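PDB 4DMO: N-hydroxyarylamine O-acetyltransferase, which works as an arylamine N-acetyltransferase with a non-canonical catalytic triad and probably also O-acetylates N-hydroxyarylamines. Local coordinates for residues S108-T113 with L184-Y189; I153-E156 with N162-L165; G226-T231 with S259-T264; S234-K239 with K243-V248. All coordinates share one frame; numbering follows the deposited sequence.

Contact 1: residues S108-T113 with L184-Y189; sequences SGHIAT and LGYAFY. With KH2 (3-(1-methylpiperidinium-1-yl)propane-1-sulfonate), chain C.
The meeting of His110 and Tyr186 shows how two strands that are not neighbours in a sheet can still be coupled through their rings; strand 88-98 runs between them. Along 184-189, Leu184 comes first and faces a bound ligand. Its backbone N donates to sulfonate O2 of the piperidinium propanesulfonate over 3.1 Å, with 147° at the hydrogen, while its CD2 lies 3.6 Å from C16 of the ligand's piperidinium ring. Tyr97, Trp104, Trp182 and Thr183 complete this pocket. Gly185 and Tyr186 then both face Leu165, forming a classic beta bulge. At Tyr186, CG is held between the backbone N and the carbonyl carbon (chi1 60°), and the phenol reaches across to segment 108-113. The His110 side chain crosses it at about a right angle and lays its imidazole over one face of the phenol. His110 CD2 sits 3.7 Å above the plane of the Tyr186 ring, over its centre, and His110 NE2 comes to 3.4 Å from Tyr186 CE1. The planes are inclined by 31°, an oblique pairing with centroids 4.1 Å apart. Beyond the ring, Tyr186 OH touches the methyl of Ala112, CB to OH 3.8 Å, and makes a weak hydrogen bond to Glu125 OE1. The same Glu125 oxygen is hydrogen-bonded to His110 NE2, and Phe128 adds an edge-to-face ring contact to Tyr186. With the His110 side chain also against Cys71, the arrangement is consistent with Cys71, His110 and Glu125 being the unusual Cys-His-Glu catalytic triad of this arylamine N-acetyltransferase, one histidine face of which is covered by tyrosine.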
loop_
_atom_site.group_PDB
_atom_site.type_symbol
_atom_site.label_atom_id
_atom_site.label_comp_id
_atom_site.label_asym_id
_atom_site.label_seq_id
_atom_site.Cartn_x
_atom_site.Cartn_y
_atom_site.Cartn_z
ATOM N N SER A 108 -9.786 12.134 -2.320
ATOM C CA SER A 108 -9.572 11.163 -3.382
ATOM C C SER A 108 -8.115 10.865 -3.592
ATOM O O SER A 108 -7.665 10.585 -4.705
ATOM C CB SER A 108 -10.232 11.644 -4.663
ATOM O OG SER A 108 -11.615 11.841 -4.440
ATOM N N GLY A 109 -7.381 10.906 -2.489
ATOM C CA GLY A 109 -5.968 10.593 -2.482
ATOM C C GLY A 109 -5.671 9.102 -2.399
ATOM O O GLY A 109 -4.535 8.685 -2.607
ATOM N N HIS A 110 -6.675 8.285 -2.104
ATOM C CA HIS A 110 -6.420 6.870 -1.924
ATOM C C HIS A 110 -6.978 6.016 -3.048
ATOM O O HIS A 110 -8.049 6.277 -3.612
ATOM C CB HIS A 110 -6.983 6.363 -0.581
ATOM C CG HIS A 110 -6.484 5.001 -0.179
ATOM N ND1 HIS A 110 -5.244 4.804 0.398
ATOM C CD2 HIS A 110 -7.057 3.769 -0.249
ATOM C CE1 HIS A 110 -5.078 3.518 0.668
ATOM N NE2 HIS A 110 -6.173 2.872 0.300
ATOM N N ILE A 111 -6.247 4.961 -3.349
ATOM C CA ILE A 111 -6.709 3.954 -4.281
ATOM C C ILE A 111 -6.506 2.620 -3.634
ATOM O O ILE A 111 -5.526 2.429 -2.937
ATOM C CB ILE A 111 -5.913 3.962 -5.564
ATOM C CG1 ILE A 111 -6.107 5.282 -6.290
ATOM C CG2 ILE A 111 -6.280 2.762 -6.445
ATOM C CD1 ILE A 111 -7.478 5.482 -6.859
ATOM N N ALA A 112 -7.424 1.698 -3.868
ATOM C CA ALA A 112 -7.338 0.343 -3.319
ATOM C C ALA A 112 -8.005 -0.623 -4.280
ATOM O O ALA A 112 -8.543 -0.226 -5.324
ATOM C CB ALA A 112 -7.997 0.265 -1.951
ATOM N N THR A 113 -7.977 -1.892 -3.911
ATOM C CA THR A 113 -8.431 -2.967 -4.764
ATOM C C THR A 113 -9.543 -3.762 -4.091
ATOM O O THR A 113 -9.448 -4.070 -2.907
ATOM C CB THR A 113 -7.257 -3.931 -5.027
ATOM O OG1 THR A 113 -6.153 -3.224 -5.602
ATOM C CG2 THR A 113 -7.669 -5.044 -5.961
ATOM N N LEU A 184 -11.238 5.343 12.140
ATOM C CA LEU A 184 -11.372 5.395 10.709
ATOM C C LEU A 184 -10.005 5.490 10.043
ATOM O O LEU A 184 -9.216 6.373 10.387
ATOM C CB LEU A 184 -12.216 6.599 10.331
ATOM C CG LEU A 184 -12.412 6.820 8.836
ATOM C CD1 LEU A 184 -12.988 5.586 8.190
ATOM C CD2 LEU A 184 -13.315 8.047 8.586
ATOM N N GLY A 185 -9.736 4.558 9.114
ATOM C CA GLY A 185 -8.502 4.552 8.334
ATOM C C GLY A 185 -8.742 5.350 7.079
ATOM O O GLY A 185 -8.217 6.446 6.884
ATOM N N TYR A 186 -9.592 4.806 6.232
ATOM C CA TYR A 186 -10.109 5.609 5.151
ATOM C C TYR A 186 -11.540 5.236 4.784
ATOM O O TYR A 186 -12.045 4.145 5.113
ATOM C CB TYR A 186 -9.206 5.527 3.926
ATOM C CG TYR A 186 -9.044 4.128 3.385
ATOM C CD1 TYR A 186 -7.909 3.367 3.677
ATOM C CD2 TYR A 186 -10.011 3.581 2.557
ATOM C CE1 TYR A 186 -7.769 2.098 3.174
ATOM C CE2 TYR A 186 -9.869 2.316 2.040
ATOM C CZ TYR A 186 -8.751 1.579 2.345
ATOM O OH TYR A 186 -8.620 0.306 1.838
ATOM N N ALA A 187 -12.182 6.208 4.138
ATOM C CA ALA A 187 -13.477 6.037 3.545
ATOM C C ALA A 187 -13.275 5.838 2.055
ATOM O O ALA A 187 -12.372 6.442 1.453
ATOM C CB ALA A 187 -14.336 7.287 3.814
ATOM N N PHE A 188 -14.109 4.999 1.452
ATOM C CA PHE A 188 -14.065 4.794 0.006
ATOM C C PHE A 188 -15.455 4.539 -0.558
ATOM O O PHE A 188 -16.363 4.206 0.184
ATOM C CB PHE A 188 -13.158 3.625 -0.367
ATOM C CG PHE A 188 -13.626 2.283 0.164
ATOM C CD1 PHE A 188 -13.371 1.913 1.473
ATOM C CD2 PHE A 188 -14.298 1.392 -0.655
ATOM C CE1 PHE A 188 -13.785 0.675 1.957
ATOM C CE2 PHE A 188 -14.724 0.163 -0.166
ATOM C CZ PHE A 188 -14.454 -0.194 1.137
ATOM N N TYR A 189 -15.595 4.725 -1.869
ATOM C CA TYR A 189 -16.793 4.370 -2.605
ATOM C C TYR A 189 -16.605 2.976 -3.242
ATOM O O TYR A 189 -15.529 2.678 -3.777
ATOM C CB TYR A 189 -17.055 5.413 -3.697
ATOM C CG TYR A 189 -17.360 6.793 -3.190
ATOM C CD1 TYR A 189 -18.635 7.105 -2.714
ATOM C CD2 TYR A 189 -16.376 7.806 -3.181
ATOM C CE1 TYR A 189 -18.942 8.398 -2.235
ATOM C CE2 TYR A 189 -16.676 9.122 -2.702
ATOM C CZ TYR A 189 -17.972 9.385 -2.228
ATOM O OH TYR A 189 -18.318 10.630 -1.748
HETATM S S KH2 C . -12.573 8.081 14.666
HETATM C C1 KH2 C . -12.893 9.466 13.623
HETATM O O1 KH2 C . -11.166 7.884 14.920
HETATM N N2 KH2 C . -15.739 10.454 11.310
HETATM O O2 KH2 C . -13.096 6.835 14.152
HETATM C C4 KH2 C . -14.293 9.809 13.260
HETATM O O4 KH2 C . -13.205 8.181 15.966
HETATM C C7 KH2 C . -14.539 9.891 11.804
HETATM C C11 KH2 C . -16.839 9.605 11.609
HETATM C C12 KH2 C . -16.675 11.273 9.177
HETATM C C13 KH2 C . -16.227 12.797 10.932
HETATM C C14 KH2 C . -17.322 12.275 10.068
HETATM C C15 KH2 C . -15.955 11.718 11.921
HETATM C C16 KH2 C . -15.564 10.598 9.894
#

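Contact 2: residues I153-E156 with N162-L165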
loop_
_atom_site.group_PDB
_atom_site.type_symbol
_atom_site.label_atom_id
_atom_site.label_comp_id
_atom_site.label_asym_id
_atom_site.label_seq_id
_atom_site.Cartn_x
_atom_site.Cartn_y
_atom_site.Cartn_z
ATOM N N ILE A 153 -14.216 -3.834 7.814
ATOM C CA ILE A 153 -14.968 -2.952 6.940
ATOM C C ILE A 153 -16.362 -2.712 7.502
ATOM O O ILE A 153 -16.965 -3.616 8.056
ATOM C CB ILE A 153 -15.114 -3.591 5.558
ATOM C CG1 ILE A 153 -13.742 -3.644 4.870
ATOM C CG2 ILE A 153 -16.150 -2.834 4.740
ATOM C CD1 ILE A 153 -13.789 -4.332 3.546
ATOM N N ARG A 154 -16.873 -1.497 7.365
ATOM C CA ARG A 154 -18.266 -1.241 7.684
ATOM C C ARG A 154 -18.886 -0.431 6.572
ATOM O O ARG A 154 -18.247 0.454 5.997
ATOM C CB ARG A 154 -18.424 -0.535 9.038
ATOM C CG ARG A 154 -18.043 -1.418 10.223
ATOM C CD ARG A 154 -18.722 -0.950 11.531
ATOM N NE ARG A 154 -18.167 0.307 12.037
ATOM C CZ ARG A 154 -18.792 1.492 12.016
ATOM N NH1 ARG A 154 -20.013 1.620 11.509
ATOM N NH2 ARG A 154 -18.181 2.573 12.479
ATOM N N LYS A 155 -20.115 -0.780 6.229
ATOM C CA LYS A 155 -20.898 0.039 5.321
ATOM C C LYS A 155 -21.290 1.275 6.107
ATOM O O LYS A 155 -21.921 1.181 7.154
ATOM C CB LYS A 155 -22.137 -0.721 4.836
ATOM C CG LYS A 155 -22.718 -0.212 3.518
ATOM C CD LYS A 155 -24.007 -0.977 3.152
ATOM C CE LYS A 155 -24.451 -0.729 1.708
ATOM N NZ LYS A 155 -24.758 0.716 1.467
ATOM N N GLU A 156 -20.869 2.432 5.627
ATOM C CA GLU A 156 -21.169 3.679 6.301
ATOM C C GLU A 156 -20.948 4.890 5.405
ATOM O O GLU A 156 -19.853 5.146 4.901
ATOM C CB GLU A 156 -20.344 3.829 7.559
ATOM C CG GLU A 156 -20.694 5.092 8.309
ATOM C CD GLU A 156 -20.016 5.179 9.658
ATOM O OE1 GLU A 156 -19.143 6.054 9.809
ATOM O OE2 GLU A 156 -20.359 4.376 10.566
ATOM N N ASN A 162 -18.950 5.469 0.722
ATOM C CA ASN A 162 -20.079 4.752 1.281
ATOM C C ASN A 162 -19.649 3.512 2.044
ATOM O O ASN A 162 -20.505 2.767 2.517
ATOM C CB ASN A 162 -21.106 4.389 0.210
ATOM C CG ASN A 162 -20.485 3.924 -1.065
ATOM O OD1 ASN A 162 -19.584 3.082 -1.074
ATOM N ND2 ASN A 162 -20.944 4.496 -2.168
ATOM N N TYR A 163 -18.335 3.302 2.169
ATOM C CA TYR A 163 -17.787 2.257 3.043
ATOM C C TYR A 163 -16.591 2.818 3.792
ATOM O O TYR A 163 -16.085 3.894 3.485
ATOM C CB TYR A 163 -17.339 1.031 2.254
ATOM C CG TYR A 163 -18.456 0.122 1.795
ATOM C CD1 TYR A 163 -18.824 -0.974 2.562
ATOM C CD2 TYR A 163 -19.125 0.339 0.601
ATOM C CE1 TYR A 163 -19.821 -1.815 2.167
ATOM C CE2 TYR A 163 -20.128 -0.506 0.183
ATOM C CZ TYR A 163 -20.473 -1.592 0.979
ATOM O OH TYR A 163 -21.484 -2.470 0.621
ATOM N N ILE A 164 -16.147 2.097 4.795
ATOM C CA ILE A 164 -15.011 2.542 5.569
ATOM C C ILE A 164 -14.158 1.360 5.945
ATOM O O ILE A 164 -14.655 0.234 6.102
ATOM C CB ILE A 164 -15.406 3.293 6.870
ATOM C CG1 ILE A 164 -16.069 2.350 7.880
ATOM C CG2 ILE A 164 -16.302 4.496 6.564
ATOM C CD1 ILE A 164 -16.435 3.067 9.228
ATOM N N LEU A 165 -12.862 1.642 6.065
ATOM C CA LEU A 165 -11.920 0.715 6.655
ATOM C C LEU A 165 -11.515 1.251 8.003
ATOM O O LEU A 165 -10.896 2.325 8.109
ATOM C CB LEU A 165 -10.685 0.554 5.783
ATOM C CG LEU A 165 -9.751 -0.442 6.443
ATOM C CD1 LEU A 165 -10.324 -1.829 6.327
ATOM C CD2 LEU A 165 -8.355 -0.374 5.868
HETATM O O HOH W 1 -23.566 3.023 2.438
#
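Lys155 and Tyr163 illustrate how a cross-strand pair can use the whole length of a lysine, apolar methylenes first and charge last. Lys155 CB lies against Tyr163 CE1. With CG anti to the backbone N (chi1 -157°), the chain next passes over the phenol face, and CG makes a CH-pi contact, 3.6 Å from Tyr163 CE1 and toward the rim of the ring. CD moves on to the hydroxyl end, and CE stands 3.6 Å from Tyr163 OH. There the extended chain bends (chi4 -61°), and NZ donates to a water over 2.8 Å; this water in turn donates to Asn162 O. The same carbonyl oxygen takes the backbone N-H of Glu156 at 3.1 Å, from well above the carbonyl plane. Beside this pair, Arg154 and Ile164 exchange two backbone hydrogen bonds, the shorter being Ile164 N to Arg154 O at 2.9 Å. Their side chains lie on the other face of the hairpin, side by side and pointing the same way, with Ile164 CD1 over one face of the guanidinium, 3.7 Å from Arg154 NH2. Arg154 NH1 forms a salt bridge to Glu156 OE2 at 2.9 Å, and NH2 forms another to Glu166. Ile153 CG2 packs against Tyr163 CD1. Strands 149-158 and 163-168 thus form an antiparallel hairpin in which each charge has a counterpart or a water. The two carboxylates would probably hold the guanidinium in place over Ile164, and the Glu156 side chain is about 5 Å from the bound ligand.

Contact 3: residues G226-T231 with S259-T264; sequences GHASLT and SKFGIT
Phe261 presents the rim of its ring to the strand 226-231, while Ala228 and Leu230 turn their side chains toward it. CE2 of Phe261 lies 3.5 Å from Ala228 O, which stands at the ring edge near its plane, and the same carbon is 4.1 Å from Ala228 CB. Further round the rim, Leu230 CB approaches Phe261 CE1 to 3.6 Å from an oblique direction, and Leu230 CD2 lies a little farther off. The two side chains cross at a slant. Phe261 CG is anti to its own carbonyl carbon (chi1 -56°), which carries the ring from the end of helix 250-261 out to the sheet. This is helix-on-sheet packing in the C-terminal alpha-beta region of the arylamine N-acetyltransferase fold, the helix lying against an antiparallel sheet that includes strands 218-223, 226-231 and 234-239. Ile219 and Lys221 of the neighbouring strand touch Phe261 as well, and Tyr253 and Leu257 of the same helix touch Leu230. On one ring face Lys260 CB sits 3.7 Å above the plane, offset toward the rim. Immediately after Phe261, Gly262 departs from helical geometry with positive phi.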
loop_
_atom_site.group_PDB
_atom_site.type_symbol
_atom_site.label_atom_id
_atom_site.label_comp_id
_atom_site.label_asym_id
_atom_site.label_seq_id
_atom_site.Cartn_x
_atom_site.Cartn_y
_atom_site.Cartn_z
ATOM N N GLY A 226 8.782 -6.569 12.976
ATOM C CA GLY A 226 8.171 -5.263 13.202
ATOM C C GLY A 226 8.071 -4.394 11.950
ATOM O O GLY A 226 7.307 -4.709 11.031
ATOM N N HIS A 227 8.814 -3.287 11.939
ATOM C CA HIS A 227 8.869 -2.389 10.786
ATOM C C HIS A 227 10.054 -1.413 10.894
ATOM O O HIS A 227 10.738 -1.327 11.924
ATOM C CB HIS A 227 7.571 -1.631 10.658
ATOM C CG HIS A 227 7.454 -0.514 11.635
ATOM N ND1 HIS A 227 7.912 0.760 11.365
ATOM C CD2 HIS A 227 6.962 -0.483 12.889
ATOM C CE1 HIS A 227 7.696 1.526 12.413
ATOM N NE2 HIS A 227 7.143 0.788 13.363
ATOM N N ALA A 228 10.324 -0.720 9.793
ATOM C CA ALA A 228 11.409 0.243 9.710
ATOM C C ALA A 228 10.895 1.446 8.913
ATOM O O ALA A 228 10.162 1.268 7.939
ATOM C CB ALA A 228 12.592 -0.371 9.050
ATOM N N SER A 229 11.235 2.651 9.369
ATOM C CA SER A 229 10.781 3.910 8.774
ATOM C C SER A 229 11.948 4.864 8.617
ATOM O O SER A 229 12.790 4.989 9.505
ATOM C CB SER A 229 9.723 4.576 9.645
ATOM O OG SER A 229 8.672 3.686 9.915
ATOM N N LEU A 230 12.014 5.519 7.468
ATOM C CA LEU A 230 13.110 6.438 7.177
ATOM C C LEU A 230 12.572 7.767 6.669
ATOM O O LEU A 230 11.595 7.817 5.911
ATOM C CB LEU A 230 14.084 5.826 6.165
ATOM C CG LEU A 230 15.287 6.673 5.717
ATOM C CD1 LEU A 230 16.215 6.955 6.878
ATOM C CD2 LEU A 230 16.044 6.003 4.581
ATOM N N THR A 231 13.173 8.848 7.168
ATOM C CA THR A 231 12.907 10.189 6.663
ATOM C C THR A 231 14.233 10.952 6.486
ATOM O O THR A 231 15.326 10.434 6.777
ATOM C CB THR A 231 11.984 11.013 7.592
ATOM O OG1 THR A 231 12.751 11.476 8.711
ATOM C CG2 THR A 231 10.795 10.203 8.044
ATOM N N SER A 259 20.177 -0.829 1.994
ATOM C CA SER A 259 20.314 -1.899 2.989
ATOM C C SER A 259 19.009 -2.247 3.729
ATOM O O SER A 259 18.749 -3.417 4.041
ATOM C CB SER A 259 21.386 -1.499 4.008
ATOM O OG SER A 259 22.637 -1.558 3.384
ATOM N N LYS A 260 18.201 -1.244 4.057
ATOM C CA LYS A 260 16.945 -1.522 4.748
ATOM C C LYS A 260 15.783 -1.703 3.799
ATOM O O LYS A 260 14.855 -2.410 4.106
ATOM C CB LYS A 260 16.624 -0.431 5.782
ATOM C CG LYS A 260 17.721 -0.251 6.843
ATOM C CD LYS A 260 17.441 -1.023 8.160
ATOM C CE LYS A 260 18.730 -1.239 8.990
ATOM N NZ LYS A 260 19.769 -2.112 8.299
ATOM N N PHE A 261 15.797 -1.074 2.644
ATOM C CA PHE A 261 14.581 -1.077 1.849
ATOM C C PHE A 261 14.725 -1.579 0.418
ATOM O O PHE A 261 13.719 -1.719 -0.279
ATOM C CB PHE A 261 13.942 0.316 1.837
ATOM C CG PHE A 261 13.662 0.866 3.194
ATOM C CD1 PHE A 261 14.469 1.861 3.739
ATOM C CD2 PHE A 261 12.590 0.404 3.938
ATOM C CE1 PHE A 261 14.193 2.391 4.991
ATOM C CE2 PHE A 261 12.326 0.929 5.197
ATOM C CZ PHE A 261 13.130 1.929 5.715
ATOM N N GLY A 262 15.954 -1.842 -0.029
ATOM C CA GLY A 262 16.181 -2.378 -1.362
ATOM C C GLY A 262 15.964 -1.295 -2.386
ATOM O O GLY A 262 15.693 -1.572 -3.561
ATOM N N ILE A 263 16.081 -0.044 -1.939
ATOM C CA ILE A 263 15.886 1.084 -2.833
ATOM C C ILE A 263 17.224 1.653 -3.314
ATOM O O ILE A 263 18.109 1.954 -2.515
ATOM C CB ILE A 263 15.087 2.203 -2.167
ATOM C CG1 ILE A 263 13.643 1.773 -1.945
ATOM C CG2 ILE A 263 15.062 3.430 -3.075
ATOM C CD1 ILE A 263 12.832 2.762 -1.150
ATOM N N THR A 264 17.366 1.760 -4.631
ATOM C CA THR A 264 18.505 2.441 -5.251
ATOM C C THR A 264 17.938 3.380 -6.281
ATOM O O THR A 264 17.191 2.953 -7.167
ATOM C CB THR A 264 19.451 1.462 -5.939
ATOM O OG1 THR A 264 19.939 0.521 -4.979
ATOM C CG2 THR A 264 20.620 2.201 -6.580
#

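Contact 4: residues S234-K239 with K243-V248; sequences SLTVAK and KTKETV
Val237 O is gripped from three directions: Thr244 N donates to it over 2.8 Å, a water donates over 2.9 Å, and the CA-H of Lys243 approaches as a weaker contact. That water is also hydrogen-bonded to Thr244 OG1, tying a hydroxyl of one strand to a carbonyl of the other. Val237 N returns a bond to Thr244 O, and further along Leu235 and Glu246 exchange another pair, Leu235 N to Glu246 O being short at 2.7 Å. The non-hydrogen-bonded pairs alternate with these, and their side chains share the face of Ser234, Thr236, Ala238, Lys243, Lys245 and Thr247. Thr236 works here with both branches. OG1 sits beside the backbone N (chi1 -66°) and meets the Lys245 chain, CG at 3.7 Å, whereas the methyl CG2 packs tightly on Lys243, 3.5 Å from its CE. Lys243 CE also brushes Ala238 CB at 4.1 Å. Lys245 bends at its third and fourth torsions, bringing NZ near Ser234 OG at 3.6 Å, an approach and not a hydrogen bond. On the opposite face Leu235 CB meets Val248 CG2 at 3.7 Å; both residues also touch Leu256 of helix 250-261, so these two side chains are buried while the lysine-bearing face is largely at the surface. Thr236 and Ala238 are bonded through their backbones to Ser229 and His227 of strand 226-231. The whole is an antiparallel beta hairpin, 234-239 with 242-247, whose strand 242-247 is an outermost strand of the C-terminal sheet.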
loop_
_atom_site.group_PDB
_atom_site.type_symbol
_atom_site.label_atom_id
_atom_site.label_comp_id
_atom_site.label_asym_id
_atom_site.label_seq_id
_atom_site.Cartn_x
_atom_site.Cartn_y
_atom_site.Cartn_z
ATOM N N SER A 234 15.642 10.916 10.183
ATOM C CA SER A 234 15.758 9.855 11.174
ATOM C C SER A 234 15.248 8.500 10.748
ATOM O O SER A 234 14.264 8.363 10.012
ATOM C CB SER A 234 15.033 10.245 12.449
ATOM O OG SER A 234 13.656 10.387 12.212
ATOM N N LEU A 235 15.921 7.488 11.265
ATOM C CA LEU A 235 15.529 6.110 11.057
ATOM C C LEU A 235 14.921 5.546 12.331
ATOM O O LEU A 235 15.510 5.604 13.418
ATOM C CB LEU A 235 16.742 5.289 10.680
ATOM C CG LEU A 235 16.584 3.789 10.584
ATOM C CD1 LEU A 235 15.747 3.380 9.380
ATOM C CD2 LEU A 235 17.977 3.198 10.501
ATOM N N THR A 236 13.724 5.010 12.177
ATOM C CA THR A 236 13.035 4.357 13.251
ATOM C C THR A 236 12.896 2.876 12.932
ATOM O O THR A 236 12.324 2.497 11.916
ATOM C CB THR A 236 11.669 4.993 13.455
ATOM O OG1 THR A 236 11.847 6.341 13.907
ATOM C CG2 THR A 236 10.875 4.238 14.496
ATOM N N VAL A 237 13.433 2.040 13.812
ATOM C CA VAL A 237 13.267 0.602 13.708
ATOM C C VAL A 237 12.491 0.066 14.914
ATOM O O VAL A 237 12.952 0.172 16.046
ATOM C CB VAL A 237 14.610 -0.123 13.670
ATOM C CG1 VAL A 237 14.381 -1.595 13.617
ATOM C CG2 VAL A 237 15.427 0.315 12.470
ATOM N N ALA A 238 11.325 -0.529 14.668
ATOM C CA ALA A 238 10.567 -1.177 15.719
ATOM C C ALA A 238 10.645 -2.706 15.594
ATOM O O ALA A 238 10.392 -3.281 14.530
ATOM C CB ALA A 238 9.132 -0.744 15.679
ATOM N N LYS A 239 11.021 -3.345 16.696
ATOM C CA LYS A 239 10.884 -4.788 16.868
ATOM C C LYS A 239 9.787 -4.977 17.901
ATOM O O LYS A 239 9.025 -4.043 18.165
ATOM C CB LYS A 239 12.188 -5.397 17.355
ATOM C CG LYS A 239 13.404 -4.902 16.577
ATOM C CD LYS A 239 14.705 -5.479 17.138
ATOM C CE LYS A 239 14.905 -6.916 16.687
ATOM N NZ LYS A 239 15.347 -6.989 15.250
ATOM N N LYS A 243 12.020 -0.228 20.320
ATOM C CA LYS A 243 12.024 0.758 19.258
ATOM C C LYS A 243 13.296 1.551 19.315
ATOM O O LYS A 243 13.703 2.002 20.380
ATOM C CB LYS A 243 10.822 1.696 19.380
ATOM C CG LYS A 243 10.840 2.839 18.365
ATOM C CD LYS A 243 9.491 3.551 18.257
ATOM C CE LYS A 243 8.731 3.156 16.993
ATOM N NZ LYS A 243 7.525 4.006 16.744
ATOM N N THR A 244 13.933 1.698 18.165
ATOM C CA THR A 244 15.114 2.516 18.058
ATOM C C THR A 244 14.878 3.658 17.118
ATOM O O THR A 244 14.399 3.465 16.003
ATOM C CB THR A 244 16.288 1.717 17.538
ATOM O OG1 THR A 244 16.493 0.578 18.381
ATOM C CG2 THR A 244 17.510 2.552 17.564
ATOM N N LYS A 245 15.221 4.856 17.571
ATOM C CA LYS A 245 15.165 6.025 16.732
ATOM C C LYS A 245 16.529 6.691 16.676
ATOM O O LYS A 245 17.165 6.920 17.703
ATOM C CB LYS A 245 14.102 6.974 17.256
ATOM C CG LYS A 245 13.898 8.224 16.411
ATOM C CD LYS A 245 12.826 9.110 17.056
ATOM C CE LYS A 245 11.656 9.422 16.126
ATOM N NZ LYS A 245 11.888 10.679 15.339
ATOM N N GLU A 246 16.988 6.992 15.465
ATOM C CA GLU A 246 18.304 7.575 15.307
ATOM C C GLU A 246 18.382 8.531 14.131
ATOM O O GLU A 246 17.615 8.447 13.168
ATOM C CB GLU A 246 19.371 6.490 15.203
ATOM C CG GLU A 246 19.402 5.678 13.936
ATOM C CD GLU A 246 20.411 4.515 14.037
ATOM O OE1 GLU A 246 21.640 4.748 13.865
ATOM O OE2 GLU A 246 19.970 3.367 14.289
ATOM N N THR A 247 19.283 9.488 14.274
ATOM C CA THR A 247 19.499 10.520 13.291
ATOM C C THR A 247 20.254 9.958 12.102
ATOM O O THR A 247 21.123 9.104 12.228
ATOM C CB THR A 247 20.255 11.674 13.909
ATOM O OG1 THR A 247 19.362 12.367 14.798
ATOM C CG2 THR A 247 20.739 12.631 12.835
ATOM N N VAL A 248 19.881 10.445 10.935
ATOM C CA VAL A 248 20.433 9.974 9.679
ATOM C C VAL A 248 20.944 11.220 8.964
ATOM O O VAL A 248 20.256 12.247 8.945
ATOM C CB VAL A 248 19.336 9.230 8.835
ATOM C CG1 VAL A 248 19.776 8.997 7.413
ATOM C CG2 VAL A 248 19.015 7.893 9.471
HETATM O O HOH W 2 14.802 -1.612 17.423
#

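In the fold
Taken together, the four contacts show chemistry following depth. Contact 1 is buried and joins rings around the catalytic site; contact 2, nested within its loop and about 10 Å away between centres, builds the adjoining hairpin of the same sheet, sharing backbone bonds through Leu165 with Gly185 and Tyr186, and adds salt bridges and a bridging water to a single ring. Contacts 3 and 4 form a second neighbourhood in the other sheet. Contact 3 is buried and apolar, whereas contact 4 lies at the surface and relies on backbone bonds, water and lysine methylenes; Leu230 against Val248 links them. Contacts 1 and 3 sit on opposite sides of the chain's centre.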